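Side-chain contacts in probable porin (Pseudomonas aeruginosa, PDB 4FT6), which probably forms a beta-barrel channel of the OprD family that lets small solutes cross the bacterial outer membrane: residues 125-130 with 160-165; 289-292 with 297-300; 371-374 with 380-383. All coordinates share one frame; numbering follows the deposited sequence.

Interaction 1: 125-130 with 160-165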
loop_
_atom_site.group_PDB
_atom_site.type_symbol
_atom_site.label_atom_id
_atom_site.label_comp_id
_atom_site.label_asym_id
_atom_site.label_seq_id
_atom_site.Cartn_x
_atom_site.Cartn_y
_atom_site.Cartn_z
ATOM N N LEU A 125 0.702 6.329 0.407
ATOM C CA LEU A 125 1.108 4.984 0.786
ATOM C C LEU A 125 1.590 4.249 -0.460
ATOM O O LEU A 125 0.758 3.929 -1.333
ATOM C CB LEU A 125 -0.101 4.245 1.356
ATOM C CG LEU A 125 0.078 3.442 2.640
ATOM C CD1 LEU A 125 -1.011 2.360 2.778
ATOM C CD2 LEU A 125 1.465 2.846 2.667
ATOM N N ARG A 126 2.893 3.959 -0.563
ATOM C CA ARG A 126 3.396 3.294 -1.778
ATOM C C ARG A 126 2.792 1.891 -1.965
ATOM O O ARG A 126 2.716 1.108 -1.021
ATOM C CB ARG A 126 4.943 3.285 -1.854
ATOM C CG ARG A 126 5.701 2.381 -0.869
ATOM C CD ARG A 126 5.875 0.964 -1.394
ATOM N NE ARG A 126 5.445 0.029 -0.358
ATOM C CZ ARG A 126 6.277 -0.704 0.366
ATOM N NH1 ARG A 126 7.582 -0.643 0.138
ATOM N NH2 ARG A 126 5.804 -1.505 1.299
ATOM N N ASN A 127 2.356 1.579 -3.180
ATOM C CA ASN A 127 1.792 0.261 -3.443
ATOM C C ASN A 127 2.830 -0.866 -3.480
ATOM O O ASN A 127 3.876 -0.724 -4.107
ATOM C CB ASN A 127 1.055 0.269 -4.779
ATOM C CG ASN A 127 0.244 -0.996 -4.998
ATOM O OD1 ASN A 127 0.775 -2.042 -5.402
ATOM N ND2 ASN A 127 -1.049 -0.908 -4.726
ATOM N N ASP A 128 2.533 -1.992 -2.831
ATOM C CA ASP A 128 3.356 -3.197 -2.966
ATOM C C ASP A 128 2.498 -4.449 -3.233
ATOM O O ASP A 128 2.787 -5.545 -2.734
ATOM C CB ASP A 128 4.270 -3.409 -1.748
ATOM C CG ASP A 128 5.278 -4.538 -1.967
ATOM O OD1 ASP A 128 5.622 -4.797 -3.147
ATOM O OD2 ASP A 128 5.697 -5.182 -0.978
ATOM N N GLY A 129 1.453 -4.291 -4.042
ATOM C CA GLY A 129 0.517 -5.381 -4.276
ATOM C C GLY A 129 0.778 -6.275 -5.479
ATOM O O GLY A 129 -0.116 -7.013 -5.880
ATOM N N ARG A 130 1.979 -6.217 -6.063
ATOM C CA ARG A 130 2.339 -7.125 -7.152
ATOM C C ARG A 130 3.783 -7.622 -7.034
ATOM O O ARG A 130 4.215 -8.079 -5.975
ATOM C CB ARG A 130 2.139 -6.455 -8.516
ATOM C CG ARG A 130 0.713 -6.106 -8.897
ATOM C CD ARG A 130 -0.156 -7.348 -9.049
ATOM N NE ARG A 130 -1.487 -7.015 -9.559
ATOM C CZ ARG A 130 -2.517 -6.687 -8.787
ATOM N NH1 ARG A 130 -2.361 -6.665 -7.477
ATOM N NH2 ARG A 130 -3.697 -6.391 -9.320
ATOM N N SER A 160 7.044 5.974 -10.051
ATOM C CA SER A 160 7.205 4.861 -10.973
ATOM C C SER A 160 6.269 3.751 -10.516
ATOM O O SER A 160 6.399 3.250 -9.390
ATOM C CB SER A 160 8.651 4.352 -10.984
ATOM O OG SER A 160 8.779 3.237 -11.861
ATOM N N GLN A 161 5.314 3.379 -11.367
ATOM C CA GLN A 161 4.349 2.340 -10.998
ATOM C C GLN A 161 5.011 0.971 -10.813
ATOM O O GLN A 161 6.122 0.723 -11.308
ATOM C CB GLN A 161 3.204 2.249 -12.026
ATOM C CG GLN A 161 2.416 3.548 -12.249
ATOM C CD GLN A 161 1.626 4.017 -11.002
ATOM O OE1 GLN A 161 1.806 3.501 -9.890
ATOM N NE2 GLN A 161 0.755 5.011 -11.198
ATOM N N ARG A 162 4.319 0.091 -10.099
ATOM C CA ARG A 162 4.860 -1.218 -9.750
ATOM C C ARG A 162 5.287 -2.064 -10.959
ATOM O O ARG A 162 6.254 -2.833 -10.874
ATOM C CB ARG A 162 3.835 -1.974 -8.918
ATOM C CG ARG A 162 2.539 -2.232 -9.668
ATOM C CD ARG A 162 1.445 -2.501 -8.710
ATOM N NE ARG A 162 0.171 -2.652 -9.392
ATOM C CZ ARG A 162 -0.941 -3.025 -8.781
ATOM N NH1 ARG A 162 -0.901 -3.285 -7.489
ATOM N NH2 ARG A 162 -2.067 -3.155 -9.463
ATOM N N ASN A 163 4.574 -1.919 -12.077
ATOM C CA ASN A 163 4.874 -2.703 -13.276
ATOM C C ASN A 163 5.532 -1.845 -14.357
ATOM O O ASN A 163 5.239 -1.999 -15.550
ATOM C CB ASN A 163 3.593 -3.303 -13.845
ATOM C CG ASN A 163 2.608 -2.234 -14.231
ATOM O OD1 ASN A 163 2.686 -1.118 -13.707
ATOM N ND2 ASN A 163 1.710 -2.536 -15.176
ATOM N N SER A 164 6.417 -0.936 -13.956
ATOM C CA SER A 164 7.066 -0.071 -14.938
ATOM C C SER A 164 8.508 0.255 -14.592
ATOM O O SER A 164 8.836 0.530 -13.435
ATOM C CB SER A 164 6.284 1.236 -15.090
ATOM O OG SER A 164 6.879 2.067 -16.076
ATOM N N SER A 165 9.358 0.252 -15.609
ATOM C CA SER A 165 10.712 0.748 -15.446
ATOM C C SER A 165 10.673 2.265 -15.297
ATOM O O SER A 165 11.523 2.866 -14.632
ATOM C CB SER A 165 11.559 0.377 -16.664
ATOM O OG SER A 165 11.750 -1.016 -16.721
#
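Arg162 reaches across to Asn127 and Arg130 because its CG is tucked between its own backbone N and carbonyl carbon, from where the chain runs extended to NE. In Arg130, chi1 (-65°) sets CG against one face of the Arg162 guanidinium, with CG of Arg130 3.5 Å from CZ of Arg162, and a bend at chi2 turns the rest of the chain so that its guanidinium comes beside that of Arg162. The two guanidinium groups then overlap as tilted plates, their planes 32° apart, with NH2 of Arg162 above the centre of the Arg130 group and 3.6 Å from NH2 of Arg130.

Asn127 meets the edge of the Arg162 guanidinium. NH1 of Arg162 donates to OD1 of Asn127 at 3.0 Å, a bent bond (139°) whose donor stands above the amide plane. From the opposite face the backbone N of Gly129 donates to the same Asn127 OD1 at 2.7 Å, which makes an Asx turn. Two donors therefore hold one oxygen, and the turn that fixes Asn127 also presents its acceptor to Arg162. Arg130 is steadied in turn by NH1, which donates to Gly129 O at 2.8 Å within the guanidinium plane, while its NE is bound to Ser81 O. Phe24 and Arg26 of strand 14-28 also touch the Arg130 side chain.

The contact joins two loops, one following strand 124-125 and the other strand 149-160. With Asn127 OD1, Gly129 O and Ser81 O, all uncharged, as hydrogen-bond acceptors, the paired arginines probably keep much of their positive charge, consistent with the basic channel lining of OprD-family porins and with attraction of anionic groups.

Interaction 2: 289-292 with 297-300; sequences LVND and NFTS
Thr299 OG1 donates to Asn297 OD1 at 2.8 Å, coming in above the amide plane, and this bond links two side chains of 297-300 that both touch residues 289-292, Asn297 at Asp292 and Thr299 at Leu289. With OG1 held there (chi1 62°), the methyl CG2 of Thr299 lies beside its own backbone N and meets Leu289 CD1 at 3.5 Å, one methyl branch against another. On the other side of the contact a type I turn from Leu289 to Asp292 is closed by Asp292 N donating to Leu289 O.

Asn291 O projects from this turn toward the second segment. Asn297 CA approaches it at 3.2 Å in a CA-H...O contact, with an angle at the hydrogen of 145°. The Phe298 ring meets the same oxygen edge-on, CD1 lying 3.5 Å from Asn291 O, and Asn291 CB packs against that same corner of the ring. One residue further along, the Asp292 carboxylate borders the aliphatic part of Asn297, OD1 of Asp292 being 3.6 Å from CB of Asn297, and the carboxylate and amide planes are nearly perpendicular (82°). The polar ends of Asp292 and Asn291 turn elsewhere, Asp292 OD2 to Thr287 OG1 and Asn291 ND2 to Ser305 OG.

Both segments belong to the long loop between strands 264-274 and 304-313, and the contact folds that loop back on itself. Gln271 of strand 264-274 bridges the halves, its amide bonding to Asn291 N and Asn297 O, while Ala329 of strand 322-334 backs both Asn291 and Phe298.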
loop_
_atom_site.group_PDB
_atom_site.type_symbol
_atom_site.label_atom_id
_atom_site.label_comp_id
_atom_site.label_asym_id
_atom_site.label_seq_id
_atom_site.Cartn_x
_atom_site.Cartn_y
_atom_site.Cartn_z
ATOM N N LEU A 289 -7.338 3.030 4.371
ATOM C CA LEU A 289 -8.760 2.723 4.636
ATOM C C LEU A 289 -8.910 1.247 4.980
ATOM O O LEU A 289 -8.243 0.391 4.379
ATOM C CB LEU A 289 -9.661 3.068 3.448
ATOM C CG LEU A 289 -9.532 4.482 2.881
ATOM C CD1 LEU A 289 -10.413 4.647 1.656
ATOM C CD2 LEU A 289 -9.864 5.521 3.924
ATOM N N VAL A 290 -9.775 0.950 5.948
ATOM C CA VAL A 290 -9.923 -0.417 6.457
ATOM C C VAL A 290 -10.403 -1.426 5.413
ATOM O O VAL A 290 -9.986 -2.588 5.436
ATOM C CB VAL A 290 -10.831 -0.467 7.718
ATOM C CG1 VAL A 290 -12.292 -0.080 7.360
ATOM C CG2 VAL A 290 -10.731 -1.834 8.414
ATOM N N ASN A 291 -11.268 -0.981 4.504
ATOM C CA ASN A 291 -11.738 -1.834 3.417
ATOM C C ASN A 291 -10.903 -1.735 2.155
ATOM O O ASN A 291 -11.400 -2.038 1.068
ATOM C CB ASN A 291 -13.188 -1.518 3.052
ATOM C CG ASN A 291 -14.176 -2.210 3.954
ATOM O OD1 ASN A 291 -13.843 -3.192 4.628
ATOM N ND2 ASN A 291 -15.408 -1.707 3.971
ATOM N N ASP A 292 -9.654 -1.283 2.276
ATOM C CA ASP A 292 -8.763 -1.323 1.123
ATOM C C ASP A 292 -8.190 -2.729 1.102
ATOM O O ASP A 292 -7.156 -3.006 1.709
ATOM C CB ASP A 292 -7.641 -0.291 1.218
ATOM C CG ASP A 292 -6.851 -0.172 -0.073
ATOM O OD1 ASP A 292 -6.813 -1.159 -0.858
ATOM O OD2 ASP A 292 -6.265 0.912 -0.302
ATOM N N ASN A 297 -11.461 -1.518 -3.001
ATOM C CA ASN A 297 -11.222 -0.723 -1.796
ATOM C C ASN A 297 -12.463 0.055 -1.296
ATOM O O ASN A 297 -12.398 0.816 -0.318
ATOM C CB ASN A 297 -9.987 0.190 -1.969
ATOM C CG ASN A 297 -10.207 1.269 -2.999
ATOM O OD1 ASN A 297 -11.290 1.375 -3.580
ATOM N ND2 ASN A 297 -9.197 2.096 -3.215
ATOM N N PHE A 298 -13.585 -0.163 -1.976
ATOM C CA PHE A 298 -14.880 0.361 -1.550
ATOM C C PHE A 298 -14.865 1.873 -1.390
ATOM O O PHE A 298 -15.267 2.394 -0.360
ATOM C CB PHE A 298 -15.323 -0.333 -0.256
ATOM C CG PHE A 298 -15.556 -1.820 -0.424
ATOM C CD1 PHE A 298 -14.511 -2.727 -0.282
ATOM C CD2 PHE A 298 -16.815 -2.311 -0.756
ATOM C CE1 PHE A 298 -14.732 -4.106 -0.454
ATOM C CE2 PHE A 298 -17.033 -3.683 -0.923
ATOM C CZ PHE A 298 -15.995 -4.579 -0.776
ATOM N N THR A 299 -14.419 2.570 -2.427
ATOM C CA THR A 299 -14.231 4.017 -2.354
ATOM C C THR A 299 -15.034 4.802 -3.384
ATOM O O THR A 299 -14.725 5.973 -3.650
ATOM C CB THR A 299 -12.755 4.404 -2.514
ATOM O OG1 THR A 299 -12.305 3.980 -3.801
ATOM C CG2 THR A 299 -11.901 3.773 -1.427
ATOM N N SER A 300 -16.046 4.157 -3.964
ATOM C CA SER A 300 -16.951 4.831 -4.888
ATOM C C SER A 300 -17.727 5.933 -4.167
ATOM O O SER A 300 -17.932 5.860 -2.950
ATOM C CB SER A 300 -17.942 3.836 -5.477
ATOM O OG SER A 300 -17.268 2.918 -6.297
#

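Interaction 3: 371-374 with 380-383. With C8E ((hydroxyethyloxy)tri(ethyloxy)octane), chain E.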
loop_
_atom_site.group_PDB
_atom_site.type_symbol
_atom_site.label_atom_id
_atom_site.label_comp_id
_atom_site.label_asym_id
_atom_site.label_seq_id
_atom_site.Cartn_x
_atom_site.Cartn_y
_atom_site.Cartn_z
ATOM N N MET A 371 -13.087 -13.466 -3.549
ATOM C CA MET A 371 -14.289 -13.447 -4.359
ATOM C C MET A 371 -14.871 -12.049 -4.283
ATOM O O MET A 371 -14.956 -11.468 -3.196
ATOM C CB MET A 371 -15.330 -14.438 -3.824
ATOM C CG MET A 371 -14.990 -15.915 -3.982
ATOM S SD MET A 371 -16.418 -16.967 -3.622
ATOM C CE MET A 371 -15.775 -18.591 -4.005
ATOM N N LEU A 372 -15.286 -11.515 -5.424
ATOM C CA LEU A 372 -15.967 -10.230 -5.437
ATOM C C LEU A 372 -17.209 -10.353 -6.300
ATOM O O LEU A 372 -17.144 -10.853 -7.430
ATOM C CB LEU A 372 -15.055 -9.141 -5.996
ATOM C CG LEU A 372 -15.779 -7.817 -6.240
ATOM C CD1 LEU A 372 -16.046 -7.138 -4.917
ATOM C CD2 LEU A 372 -14.986 -6.913 -7.171
ATOM N N ARG A 373 -18.347 -9.931 -5.759
ATOM C CA ARG A 373 -19.572 -9.864 -6.548
ATOM C C ARG A 373 -20.213 -8.502 -6.329
ATOM O O ARG A 373 -20.091 -7.913 -5.244
ATOM C CB ARG A 373 -20.547 -10.982 -6.171
ATOM C CG ARG A 373 -19.950 -12.372 -6.242
ATOM C CD ARG A 373 -19.816 -12.859 -7.672
ATOM N NE ARG A 373 -19.247 -14.209 -7.729
ATOM C CZ ARG A 373 -17.950 -14.477 -7.867
ATOM N NH1 ARG A 373 -17.069 -13.491 -7.970
ATOM N NH2 ARG A 373 -17.540 -15.734 -7.907
ATOM N N SER A 374 -20.905 -8.021 -7.356
ATOM C CA SER A 374 -21.383 -6.654 -7.371
ATOM C C SER A 374 -22.431 -6.497 -8.452
ATOM O O SER A 374 -22.548 -7.357 -9.316
ATOM C CB SER A 374 -20.200 -5.716 -7.638
ATOM O OG SER A 374 -20.651 -4.397 -7.895
ATOM N N VAL A 380 -15.201 -10.817 -9.848
ATOM C CA VAL A 380 -13.949 -11.559 -10.021
ATOM C C VAL A 380 -13.694 -12.638 -8.965
ATOM O O VAL A 380 -14.229 -12.586 -7.858
ATOM C CB VAL A 380 -12.687 -10.627 -10.102
ATOM C CG1 VAL A 380 -12.972 -9.381 -10.941
ATOM C CG2 VAL A 380 -12.214 -10.248 -8.718
ATOM N N ASP A 381 -12.873 -13.614 -9.338
ATOM C CA ASP A 381 -12.291 -14.572 -8.409
ATOM C C ASP A 381 -10.796 -14.465 -8.607
ATOM O O ASP A 381 -10.313 -14.538 -9.736
ATOM C CB ASP A 381 -12.747 -15.991 -8.737
ATOM C CG ASP A 381 -14.251 -16.172 -8.612
ATOM O OD1 ASP A 381 -14.885 -15.486 -7.785
ATOM O OD2 ASP A 381 -14.804 -17.006 -9.352
ATOM N N GLU A 382 -10.049 -14.263 -7.531
ATOM C CA GLU A 382 -8.627 -14.000 -7.694
ATOM C C GLU A 382 -7.808 -14.922 -6.831
ATOM O O GLU A 382 -8.145 -15.168 -5.677
ATOM C CB GLU A 382 -8.306 -12.549 -7.348
ATOM C CG GLU A 382 -6.980 -12.062 -7.875
ATOM C CD GLU A 382 -6.645 -10.681 -7.355
ATOM O OE1 GLU A 382 -5.913 -10.596 -6.351
ATOM O OE2 GLU A 382 -7.124 -9.677 -7.928
ATOM N N ASN A 383 -6.736 -15.445 -7.406
ATOM C CA ASN A 383 -5.786 -16.245 -6.664
ATOM C C ASN A 383 -4.378 -15.749 -6.906
ATOM O O ASN A 383 -4.003 -15.419 -8.041
ATOM C CB ASN A 383 -5.859 -17.695 -7.096
ATOM C CG ASN A 383 -6.947 -18.448 -6.396
ATOM O OD1 ASN A 383 -6.755 -18.956 -5.285
ATOM N ND2 ASN A 383 -8.106 -18.533 -7.035
HETATM C C1 C8E E . -14.946 -21.963 -3.846
HETATM C C2 C8E E . -14.291 -21.756 -2.485
HETATM C C3 C8E E . -12.958 -21.014 -2.616
HETATM C C4 C8E E . -11.772 -21.934 -2.344
HETATM C C5 C8E E . -10.974 -21.521 -1.103
HETATM C C6 C8E E . -11.872 -21.005 0.018
HETATM C C7 C8E E . -11.146 -20.881 1.359
HETATM C C8 C8E E . -10.360 -22.125 1.765
HETATM O O9 C8E E . -9.478 -21.816 2.828
HETATM C C10 C8E E . -9.839 -22.382 4.072
HETATM C C11 C8E E . -8.793 -22.053 5.142
HETATM O O12 C8E E . -8.896 -20.698 5.538
HETATM C C13 C8E E . -9.256 -20.528 6.895
#
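Strands 371-374 and 380-383 run antiparallel, 4.9 Å apart at closest approach, with Leu372 and Val380 as a hydrogen-bonded pair and Met371 and Asp381 as a non-hydrogen-bonded one. Leu372 N donates to Val380 O at 2.9 Å, and the return bond from Val380 N to Leu372 O is weak.

Across the pairing, Arg373 reaches diagonally to Asp381. A bend at chi2 (-76°) folds its chain back over the strands, so that NH1 and NH2 approach end-on and both grip OD1 of Asp381. NH2 of Arg373 takes the syn lone pair of OD1 at 2.7 Å, whereas NH1 meets OD1 from above the carboxylate plane at 3.0 Å. NH1 also donates to Val380 O and Leu372 O. Met371 CG lies beside Asp381 OD1, and the extended Met371 chain carries its CE to 3.5 Å from C1 of the bound C8E detergent. On the other face, Leu372 CB packs on Val380 CG2.

The detergent tail beside Met371 suggests that this face looks out of the barrel. The salt bridge there would partly neutralise both charges while its arginine ties together backbone carbonyls near the end of the hairpin.

How the interactions relate
From the N terminus the three contacts follow in series, with none nested in or crossing another. Interaction 1 closes a span of 29 residues, largely strand, and joins two loops that by position correspond to the third and fourth extracellular loops of an 18-stranded OprD-type barrel. Interaction 2 closes a four-residue gap inside one long loop, and interaction 3 ties the last hairpin of the barrel. Their nearest atoms stay about 5 to 6 Å apart, yet neighbours connect them. Val295 and Arg296, between the segments of interaction 2, touch Leu372 of interaction 3. Phe24 of strand 14-28, which pairs with strand 380-392 to close the barrel, touches both Arg130 and Glu382.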